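Local coordinates for protein carbamate kinase (Aeropyrum pernix, PDB 2E9Y) that probably acts as a carbamate kinase, reversibly transferring a phosphoryl group from carbamoyl phosphate to ADP to form ATP, at residues 43-54 with 183-194; 215-225 with 277-288. All coordinates share one frame; numbering follows the deposited sequence.

In the fold
Both contacts belong to the alpha/beta fold of the amino acid kinase family, their centres about 16 Å apart. Along the chain they come in series: interaction 1 closes before interaction 2 opens. Interaction 1 pairs two parallel strands, 48-52 and 188-191, in the main sheet, whereas interaction 2 joins two helices, 216-226 and 275-289, that lie against the same sheet. The two meet directly. V50 packs on L223, L192 lies against A219 and L223, and T52 OG1 probably shares a hydrogen bond with S220 OG at 2.7 Å. Helix 216-226 thus ties the helix pair to the central sheet, joining parts of the chain far apart in sequence.

Interaction 1 (43-54 with 183-194); sequences LADGWRSVITHG and SAESPAVVALGG
I51 and V189 meet through the shortest backbone bond of the parallel pairing between strands 48-52 and 188-191: I51 N stands 2.6 Å from V189 O, nearly in line with its C=O. A191 N then reaches I51 O at 2.9 Å, while S49 bonds to P187 and V189 earlier in the pairing. Beta-branched V50, I51, V189 and V190 suit these buried, extended backbones. Packing is dense near H53, whose ring, with CG between the backbone N and the carbonyl carbon (chi1 60°), lays one face on G193, the CA 3.6 Å from the ring centroid. A CB on G193 would strike H53 NE2, so glycine fits here. H53 ND1 donates in the ring plane, almost straight, to G54 O at 2.8 Å, which fixes the ring's rotation. The R48 end is the more solvent-exposed, water-mediated side. Bent at chi3, R48 brings NH2 to S183 O, 2.7 Å away and in the guanidinium plane, while P187 CA lies over one guanidinium face; a water on NH2 continues weakly to E185 O. Strand 6-10 bonds to strand 48-52, strand 112-119 lies beside strand 188-191, and helix 78-103 packs on L43, H53 and A188.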
loop_
_atom_site.group_PDB
_atom_site.type_symbol
_atom_site.label_atom_id
_atom_site.label_comp_id
_atom_site.label_asym_id
_atom_site.label_seq_id
_atom_site.Cartn_x
_atom_site.Cartn_y
_atom_site.Cartn_z
ATOM N N LEU A 43 -8.426 -18.523 13.557
ATOM C CA LEU A 43 -7.019 -18.886 13.708
ATOM C C LEU A 43 -6.851 -19.752 14.953
ATOM O O LEU A 43 -5.985 -20.627 15.003
ATOM C CB LEU A 43 -6.146 -17.631 13.838
ATOM C CG LEU A 43 -5.705 -16.922 12.551
ATOM C CD1 LEU A 43 -6.900 -16.624 11.667
ATOM C CD2 LEU A 43 -4.974 -15.642 12.916
ATOM N N ALA A 44 -7.681 -19.496 15.957
ATOM C CA ALA A 44 -7.633 -20.265 17.192
ATOM C C ALA A 44 -7.999 -21.716 16.899
ATOM O O ALA A 44 -7.454 -22.635 17.509
ATOM C CB ALA A 44 -8.599 -19.676 18.214
ATOM N N ASP A 45 -8.913 -21.920 15.955
ATOM C CA ASP A 45 -9.336 -23.270 15.597
ATOM C C ASP A 45 -8.305 -24.029 14.766
ATOM O O ASP A 45 -8.565 -25.146 14.318
ATOM C CB ASP A 45 -10.683 -23.237 14.868
ATOM C CG ASP A 45 -11.812 -22.733 15.754
ATOM O OD1 ASP A 45 -11.807 -23.054 16.962
ATOM O OD2 ASP A 45 -12.709 -22.029 15.248
ATOM N N GLY A 46 -7.139 -23.418 14.556
ATOM C CA GLY A 46 -6.075 -24.077 13.813
ATOM C C GLY A 46 -5.870 -23.753 12.343
ATOM O O GLY A 46 -4.937 -24.271 11.724
ATOM N N TRP A 47 -6.714 -22.898 11.776
ATOM C CA TRP A 47 -6.590 -22.549 10.363
ATOM C C TRP A 47 -5.486 -21.545 10.045
ATOM O O TRP A 47 -5.175 -20.666 10.852
ATOM C CB TRP A 47 -7.903 -21.961 9.827
ATOM C CG TRP A 47 -9.001 -22.946 9.574
ATOM C CD1 TRP A 47 -10.029 -23.265 10.412
ATOM C CD2 TRP A 47 -9.195 -23.726 8.387
ATOM N NE1 TRP A 47 -10.854 -24.191 9.821
ATOM C CE2 TRP A 47 -10.366 -24.492 8.577
ATOM C CE3 TRP A 47 -8.493 -23.850 7.180
ATOM C CZ2 TRP A 47 -10.853 -25.373 7.606
ATOM C CZ3 TRP A 47 -8.976 -24.726 6.212
ATOM C CH2 TRP A 47 -10.148 -25.476 6.433
ATOM N N ARG A 48 -4.887 -21.702 8.869
ATOM C CA ARG A 48 -3.891 -20.754 8.379
ATOM C C ARG A 48 -4.736 -20.045 7.325
ATOM O O ARG A 48 -5.584 -20.677 6.691
ATOM C CB ARG A 48 -2.695 -21.458 7.730
ATOM C CG ARG A 48 -1.776 -22.166 8.720
ATOM C CD ARG A 48 -0.461 -22.597 8.071
ATOM N NE ARG A 48 0.494 -21.496 7.919
ATOM C CZ ARG A 48 1.112 -20.888 8.931
ATOM N NH1 ARG A 48 0.881 -21.269 10.181
ATOM N NH2 ARG A 48 1.970 -19.902 8.696
ATOM N N SER A 49 -4.536 -18.749 7.133
ATOM C CA SER A 49 -5.370 -18.054 6.168
ATOM C C SER A 49 -4.714 -16.965 5.346
ATOM O O SER A 49 -3.668 -16.424 5.702
ATOM C CB SER A 49 -6.566 -17.436 6.886
ATOM O OG SER A 49 -6.130 -16.435 7.795
ATOM N N VAL A 50 -5.365 -16.677 4.228
ATOM C CA VAL A 50 -4.980 -15.608 3.323
ATOM C C VAL A 50 -6.313 -14.884 3.238
ATOM O O VAL A 50 -7.297 -15.420 2.715
ATOM C CB VAL A 50 -4.573 -16.123 1.935
ATOM C CG1 VAL A 50 -4.330 -14.939 1.000
ATOM C CG2 VAL A 50 -3.304 -16.955 2.041
ATOM N N ILE A 51 -6.342 -13.679 3.793
ATOM C CA ILE A 51 -7.546 -12.869 3.847
ATOM C C ILE A 51 -7.601 -11.827 2.740
ATOM O O ILE A 51 -6.696 -11.012 2.610
ATOM C CB ILE A 51 -7.622 -12.135 5.204
ATOM C CG1 ILE A 51 -7.523 -13.155 6.342
ATOM C CG2 ILE A 51 -8.901 -11.316 5.289
ATOM C CD1 ILE A 51 -7.282 -12.536 7.699
ATOM N N THR A 52 -8.657 -11.866 1.938
ATOM C CA THR A 52 -8.822 -10.889 0.868
ATOM C C THR A 52 -10.009 -10.006 1.234
ATOM O O THR A 52 -10.728 -10.288 2.202
ATOM C CB THR A 52 -9.099 -11.561 -0.486
ATOM O OG1 THR A 52 -10.386 -12.183 -0.455
ATOM C CG2 THR A 52 -8.041 -12.609 -0.786
ATOM N N HIS A 53 -10.224 -8.948 0.462
ATOM C CA HIS A 53 -11.325 -8.028 0.739
ATOM C C HIS A 53 -11.643 -7.179 -0.479
ATOM O O HIS A 53 -10.857 -7.124 -1.422
ATOM C CB HIS A 53 -10.940 -7.103 1.893
ATOM C CG HIS A 53 -9.723 -6.268 1.614
ATOM N ND1 HIS A 53 -9.769 -5.090 0.897
ATOM C CD2 HIS A 53 -8.426 -6.446 1.961
ATOM C CE1 HIS A 53 -8.554 -4.577 0.819
ATOM N NE2 HIS A 53 -7.719 -5.380 1.456
ATOM N N GLY A 54 -12.797 -6.514 -0.449
ATOM C CA GLY A 54 -13.183 -5.645 -1.547
ATOM C C GLY A 54 -12.680 -4.234 -1.272
ATOM O O GLY A 54 -12.024 -3.998 -0.255
ATOM N N SER A 183 2.421 -16.669 3.606
ATOM C CA SER A 183 1.591 -17.659 4.290
ATOM C C SER A 183 2.434 -18.695 5.032
ATOM O O SER A 183 2.032 -19.206 6.081
ATOM C CB SER A 183 0.681 -18.364 3.282
ATOM O OG SER A 183 -0.303 -19.139 3.943
ATOM N N ALA A 184 3.597 -19.009 4.482
ATOM C CA ALA A 184 4.482 -19.973 5.118
ATOM C C ALA A 184 5.022 -19.385 6.419
ATOM O O ALA A 184 5.290 -20.110 7.376
ATOM C CB ALA A 184 5.630 -20.322 4.178
ATOM N N GLU A 185 5.160 -18.063 6.457
ATOM C CA GLU A 185 5.691 -17.382 7.633
ATOM C C GLU A 185 4.658 -16.910 8.656
ATOM O O GLU A 185 4.991 -16.724 9.825
ATOM C CB GLU A 185 6.549 -16.190 7.195
ATOM C CG GLU A 185 7.815 -16.569 6.445
ATOM C CD GLU A 185 8.775 -17.378 7.300
ATOM O OE1 GLU A 185 9.181 -16.881 8.372
ATOM O OE2 GLU A 185 9.121 -18.511 6.901
ATOM N N SER A 186 3.415 -16.709 8.227
ATOM C CA SER A 186 2.373 -16.249 9.141
ATOM C C SER A 186 1.023 -16.911 8.885
ATOM O O SER A 186 0.657 -17.170 7.737
ATOM C CB SER A 186 2.209 -14.731 9.041
ATOM O OG SER A 186 1.163 -14.280 9.894
ATOM N N PRO A 187 0.264 -17.186 9.959
ATOM C CA PRO A 187 -1.057 -17.818 9.886
ATOM C C PRO A 187 -2.148 -16.882 9.369
ATOM O O PRO A 187 -3.257 -17.318 9.063
ATOM C CB PRO A 187 -1.304 -18.259 11.327
ATOM C CG PRO A 187 -0.632 -17.172 12.112
ATOM C CD PRO A 187 0.677 -17.010 11.365
ATOM N N ALA A 188 -1.829 -15.593 9.281
ATOM C CA ALA A 188 -2.773 -14.597 8.787
ATOM C C ALA A 188 -2.051 -13.655 7.831
ATOM O O ALA A 188 -1.121 -12.946 8.221
ATOM C CB ALA A 188 -3.371 -13.810 9.946
ATOM N N VAL A 189 -2.488 -13.660 6.576
ATOM C CA VAL A 189 -1.898 -12.826 5.533
ATOM C C VAL A 189 -3.017 -12.082 4.815
ATOM O O VAL A 189 -4.025 -12.685 4.455
ATOM C CB VAL A 189 -1.146 -13.689 4.487
ATOM C CG1 VAL A 189 -0.658 -12.818 3.333
ATOM C CG2 VAL A 189 0.027 -14.410 5.145
ATOM N N VAL A 190 -2.844 -10.776 4.617
ATOM C CA VAL A 190 -3.847 -9.978 3.914
ATOM C C VAL A 190 -3.332 -9.758 2.495
ATOM O O VAL A 190 -2.198 -9.324 2.308
ATOM C CB VAL A 190 -4.063 -8.601 4.590
ATOM C CG1 VAL A 190 -5.043 -7.758 3.768
ATOM C CG2 VAL A 190 -4.599 -8.795 5.995
ATOM N N ALA A 191 -4.152 -10.074 1.500
ATOM C CA ALA A 191 -3.719 -9.904 0.121
ATOM C C ALA A 191 -4.875 -9.741 -0.851
ATOM O O ALA A 191 -6.043 -9.856 -0.481
ATOM C CB ALA A 191 -2.850 -11.099 -0.300
ATOM N N LEU A 192 -4.523 -9.462 -2.100
ATOM C CA LEU A 192 -5.490 -9.299 -3.173
ATOM C C LEU A 192 -6.590 -8.304 -2.813
ATOM O O LEU A 192 -7.754 -8.507 -3.140
ATOM C CB LEU A 192 -6.092 -10.673 -3.516
ATOM C CG LEU A 192 -6.465 -10.965 -4.972
ATOM C CD1 LEU A 192 -5.325 -10.556 -5.886
ATOM C CD2 LEU A 192 -6.769 -12.450 -5.134
ATOM N N GLY A 193 -6.211 -7.211 -2.157
ATOM C CA GLY A 193 -7.193 -6.217 -1.776
ATOM C C GLY A 193 -7.907 -5.622 -2.977
ATOM O O GLY A 193 -7.275 -5.260 -3.967
ATOM N N GLY A 194 -9.229 -5.521 -2.887
ATOM C CA GLY A 194 -10.025 -4.928 -3.959
ATOM C C GLY A 194 -10.069 -5.809 -5.216
ATOM O O GLY A 194 -10.522 -5.406 -6.280
HETATM O O HOH W 1 3.761 -19.519 11.156
HETATM O O HOH W 2 -1.446 -17.938 6.133
#

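Interaction 2 (215-225 with 277-288); sequences DKDLASSLLAT and PKVEAAISFVER
D217 and K278 pair at one end of the contact, where K278 NZ meets D217 OD2 at 2.8 Å on the syn side of the carboxylate, somewhat out of its plane. K278 CG already lies against that oxygen; the chain then runs extended, and the bend at chi4 (51°) turns NZ back onto it. The other carboxylate oxygen faces a different lysine: in the conformer given, K216 NZ is 2.7 Å from D217 OD1 and also bonds to L11 O, but a second conformer leaves both links less certain. An alanine in place of D217 would probably leave the K278 ammonium without its carboxylate mate and freer to turn.

Next to this network D215 lies roughly perpendicular to P277, its OD2 3.3 Å from P277 CB, while its OD1 caps helix 216-226 by accepting from L218 N at 2.9 Å. The helix segments run nearly parallel, 11° apart with axes 8.2 Å from each other, on one face of the main sheet. Helix 216-226 leads into strand 231-236, and helix 275-289 into strand 293-297, which pairs in parallel with 231-236. The lysines and D217 gather at the N-terminal end of helix 216-226, consistent with the lysine-rich phosphate site of amino acid kinases.

Small residues allow this spacing: A281 rests its CB 3.4 Å from D217 O, and S221 donates from OG to A281 O at 2.7 Å. That carbonyl also accepts from F285 N, and the two donors reach it from opposite faces of its plane. F285 swings its ring across to the other helix because CG stands opposite the main-chain nitrogen (chi1 -178°), and CE1 lies 3.4 Å from A224 CB. The ring and T225 point in opposite senses as they pass, and L232 of strand 231-236 also touches F285.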
loop_
_atom_site.group_PDB
_atom_site.type_symbol
_atom_site.label_atom_id
_atom_site.label_comp_id
_atom_site.label_asym_id
_atom_site.label_seq_id
_atom_site.Cartn_x
_atom_site.Cartn_y
_atom_site.Cartn_z
ATOM N N ASP A 215 -13.281 -8.468 -9.974
ATOM C CA ASP A 215 -14.176 -8.948 -8.927
ATOM C C ASP A 215 -13.345 -9.640 -7.845
ATOM O O ASP A 215 -12.583 -10.570 -8.131
ATOM C CB ASP A 215 -15.188 -9.936 -9.510
ATOM C CG ASP A 215 -16.221 -10.369 -8.499
ATOM O OD1 ASP A 215 -15.926 -11.289 -7.707
ATOM O OD2 ASP A 215 -17.324 -9.785 -8.491
ATOM N N LYS A 216 -13.499 -9.200 -6.601
ATOM C CA LYS A 216 -12.718 -9.771 -5.509
ATOM C C LYS A 216 -13.018 -11.238 -5.228
ATOM O O LYS A 216 -12.154 -11.971 -4.750
ATOM C CB LYS A 216 -12.915 -8.949 -4.230
ATOM C CG LYS A 216 -14.330 -8.942 -3.672
ATOM C CD LYS A 216 -14.527 -10.053 -2.659
ATOM C CE LYS A 216 -15.823 -9.865 -1.884
ATOM N NZ LYS A 216 -15.984 -10.907 -0.840
ATOM N N ASP A 217 -14.237 -11.672 -5.514
ATOM C CA ASP A 217 -14.585 -13.066 -5.267
ATOM C C ASP A 217 -14.001 -13.973 -6.344
ATOM O O ASP A 217 -13.431 -15.024 -6.034
ATOM C CB ASP A 217 -16.104 -13.216 -5.170
ATOM C CG ASP A 217 -16.665 -12.506 -3.952
ATOM O OD1 ASP A 217 -16.136 -12.745 -2.847
ATOM O OD2 ASP A 217 -17.619 -11.711 -4.094
ATOM N N LEU A 218 -14.126 -13.570 -7.605
ATOM C CA LEU A 218 -13.565 -14.360 -8.697
ATOM C C LEU A 218 -12.053 -14.450 -8.514
ATOM O O LEU A 218 -11.453 -15.512 -8.697
ATOM C CB LEU A 218 -13.884 -13.711 -10.049
ATOM C CG LEU A 218 -15.372 -13.603 -10.397
ATOM C CD1 LEU A 218 -15.528 -13.077 -11.818
ATOM C CD2 LEU A 218 -16.026 -14.977 -10.255
ATOM N N ALA A 219 -11.439 -13.328 -8.146
ATOM C CA ALA A 219 -9.996 -13.288 -7.934
ATOM C C ALA A 219 -9.574 -14.163 -6.754
ATOM O O ALA A 219 -8.570 -14.869 -6.836
ATOM C CB ALA A 219 -9.531 -11.844 -7.702
ATOM N N SER A 220 -10.336 -14.112 -5.663
ATOM C CA SER A 220 -10.034 -14.912 -4.474
ATOM C C SER A 220 -10.131 -16.398 -4.785
ATOM O O SER A 220 -9.354 -17.204 -4.268
ATOM C CB SER A 220 -10.997 -14.567 -3.333
ATOM O OG SER A 220 -10.799 -13.236 -2.885
ATOM N N SER A 221 -11.093 -16.760 -5.627
ATOM C CA SER A 221 -11.267 -18.155 -6.013
ATOM C C SER A 221 -10.025 -18.607 -6.776
ATOM O O SER A 221 -9.462 -19.671 -6.506
ATOM C CB SER A 221 -12.508 -18.308 -6.897
ATOM O OG SER A 221 -12.740 -19.671 -7.218
ATOM N N LEU A 222 -9.601 -17.792 -7.736
ATOM C CA LEU A 222 -8.416 -18.108 -8.517
ATOM C C LEU A 222 -7.195 -18.233 -7.610
ATOM O O LEU A 222 -6.369 -19.126 -7.796
ATOM C CB LEU A 222 -8.175 -17.029 -9.579
ATOM C CG LEU A 222 -6.923 -17.193 -10.444
ATOM C CD1 LEU A 222 -6.961 -18.520 -11.188
ATOM C CD2 LEU A 222 -6.845 -16.030 -11.423
ATOM N N LEU A 223 -7.075 -17.338 -6.630
ATOM C CA LEU A 223 -5.943 -17.383 -5.704
ATOM C C LEU A 223 -5.944 -18.693 -4.918
ATOM O O LEU A 223 -4.902 -19.323 -4.749
ATOM C CB LEU A 223 -5.995 -16.216 -4.709
ATOM C CG LEU A 223 -4.861 -16.185 -3.673
ATOM C CD1 LEU A 223 -3.513 -16.088 -4.382
ATOM C CD2 LEU A 223 -5.042 -14.996 -2.732
ATOM N N ALA A 224 -7.117 -19.087 -4.434
ATOM C CA ALA A 224 -7.250 -20.321 -3.656
ATOM C C ALA A 224 -6.779 -21.509 -4.490
ATOM O O ALA A 224 -6.079 -22.396 -3.998
ATOM C CB ALA A 224 -8.707 -20.518 -3.228
ATOM N N THR A 225 -7.170 -21.516 -5.757
ATOM C CA THR A 225 -6.782 -22.581 -6.666
ATOM C C THR A 225 -5.272 -22.586 -6.910
ATOM O O THR A 225 -4.642 -23.643 -6.893
ATOM C CB THR A 225 -7.518 -22.443 -8.018
ATOM O OG1 THR A 225 -8.916 -22.685 -7.823
ATOM C CG2 THR A 225 -6.971 -23.432 -9.039
ATOM N N PRO A 277 -21.545 -13.392 -8.573
ATOM C CA PRO A 277 -20.094 -13.597 -8.634
ATOM C C PRO A 277 -19.581 -14.554 -7.561
ATOM O O PRO A 277 -18.631 -15.300 -7.792
ATOM C CB PRO A 277 -19.542 -12.184 -8.460
ATOM C CG PRO A 277 -20.589 -11.347 -9.112
ATOM C CD PRO A 277 -21.865 -11.953 -8.579
ATOM N N LYS A 278 -20.212 -14.529 -6.391
ATOM C CA LYS A 278 -19.806 -15.398 -5.295
ATOM C C LYS A 278 -20.105 -16.860 -5.629
ATOM O O LYS A 278 -19.292 -17.747 -5.351
ATOM C CB LYS A 278 -20.515 -14.978 -4.004
ATOM C CG LYS A 278 -20.042 -13.617 -3.481
ATOM C CD LYS A 278 -20.877 -13.132 -2.307
ATOM C CE LYS A 278 -20.253 -11.892 -1.676
ATOM N NZ LYS A 278 -19.939 -10.850 -2.686
ATOM N N VAL A 279 -21.264 -17.107 -6.231
ATOM C CA VAL A 279 -21.627 -18.466 -6.612
ATOM C C VAL A 279 -20.691 -18.924 -7.726
ATOM O O VAL A 279 -20.214 -20.053 -7.715
ATOM C CB VAL A 279 -23.099 -18.544 -7.096
ATOM C CG1 VAL A 279 -23.361 -19.870 -7.815
ATOM C CG2 VAL A 279 -24.029 -18.415 -5.902
ATOM N N GLU A 280 -20.415 -18.036 -8.674
ATOM C CA GLU A 280 -19.527 -18.367 -9.785
ATOM C C GLU A 280 -18.147 -18.730 -9.243
ATOM O O GLU A 280 -17.534 -19.707 -9.672
ATOM C CB GLU A 280 -19.397 -17.181 -10.745
ATOM C CG GLU A 280 -18.686 -17.530 -12.046
ATOM C CD GLU A 280 -18.344 -16.310 -12.883
ATOM O OE1 GLU A 280 -19.195 -15.403 -12.993
ATOM O OE2 GLU A 280 -17.228 -16.266 -13.441
ATOM N N ALA A 281 -17.667 -17.928 -8.296
ATOM C CA ALA A 281 -16.362 -18.138 -7.675
ATOM C C ALA A 281 -16.299 -19.485 -6.958
ATOM O O ALA A 281 -15.335 -20.237 -7.111
ATOM C CB ALA A 281 -16.070 -17.010 -6.681
ATOM N N ALA A 282 -17.330 -19.783 -6.174
ATOM C CA ALA A 282 -17.382 -21.043 -5.439
ATOM C C ALA A 282 -17.361 -22.232 -6.398
ATOM O O ALA A 282 -16.615 -23.191 -6.195
ATOM C CB ALA A 282 -18.637 -21.091 -4.572
ATOM N N ILE A 283 -18.181 -22.164 -7.442
ATOM C CA ILE A 283 -18.243 -23.239 -8.430
ATOM C C ILE A 283 -16.887 -23.446 -9.100
ATOM O O ILE A 283 -16.427 -24.578 -9.248
ATOM C CB ILE A 283 -19.292 -22.940 -9.524
ATOM C CG1 ILE A 283 -20.699 -22.995 -8.925
ATOM C CG2 ILE A 283 -19.149 -23.930 -10.667
ATOM C CD1 ILE A 283 -21.797 -22.532 -9.869
ATOM N N SER A 284 -16.246 -22.349 -9.499
ATOM C CA SER A 284 -14.946 -22.433 -10.156
ATOM C C SER A 284 -13.919 -23.147 -9.284
ATOM O O SER A 284 -13.133 -23.961 -9.771
ATOM C CB SER A 284 -14.442 -21.031 -10.509
ATOM O OG SER A 284 -13.170 -21.082 -11.131
ATOM N N PHE A 285 -13.928 -22.842 -7.990
ATOM C CA PHE A 285 -12.988 -23.461 -7.067
ATOM C C PHE A 285 -13.209 -24.969 -7.030
ATOM O O PHE A 285 -12.262 -25.747 -7.123
ATOM C CB PHE A 285 -13.158 -22.886 -5.661
ATOM C CG PHE A 285 -12.188 -23.445 -4.660
ATOM C CD1 PHE A 285 -10.839 -23.112 -4.723
ATOM C CD2 PHE A 285 -12.617 -24.323 -3.670
ATOM C CE1 PHE A 285 -9.928 -23.643 -3.818
ATOM C CE2 PHE A 285 -11.714 -24.863 -2.757
ATOM C CZ PHE A 285 -10.369 -24.524 -2.829
ATOM N N VAL A 286 -14.464 -25.381 -6.887
ATOM C CA VAL A 286 -14.777 -26.803 -6.845
ATOM C C VAL A 286 -14.355 -27.507 -8.139
ATOM O O VAL A 286 -13.748 -28.580 -8.098
ATOM C CB VAL A 286 -16.288 -27.040 -6.607
ATOM C CG1 VAL A 286 -16.596 -28.529 -6.664
ATOM C CG2 VAL A 286 -16.693 -26.483 -5.248
ATOM N N GLU A 287 -14.661 -26.902 -9.283
ATOM C CA GLU A 287 -14.317 -27.503 -10.571
ATOM C C GLU A 287 -12.816 -27.604 -10.818
ATOM O O GLU A 287 -12.336 -28.607 -11.348
ATOM C CB GLU A 287 -14.958 -26.716 -11.717
ATOM C CG GLU A 287 -16.472 -26.605 -11.629
ATOM C CD GLU A 287 -17.060 -25.852 -12.802
ATOM O OE1 GLU A 287 -16.463 -24.831 -13.208
ATOM O OE2 GLU A 287 -18.119 -26.273 -13.312
ATOM N N ARG A 288 -12.074 -26.572 -10.428
ATOM C CA ARG A 288 -10.629 -26.562 -10.643
ATOM C C ARG A 288 -9.798 -27.308 -9.609
ATOM O O ARG A 288 -8.691 -27.750 -9.919
ATOM C CB ARG A 288 -10.119 -25.121 -10.734
ATOM C CG ARG A 288 -10.709 -24.340 -11.895
ATOM C CD ARG A 288 -9.968 -23.035 -12.114
ATOM N NE ARG A 288 -8.561 -23.259 -12.433
ATOM C CZ ARG A 288 -7.709 -22.295 -12.761
ATOM N NH1 ARG A 288 -8.118 -21.036 -12.817
ATOM N NH2 ARG A 288 -6.446 -22.592 -13.037
HETATM O O HOH W 3 -10.849 -21.176 -8.940
#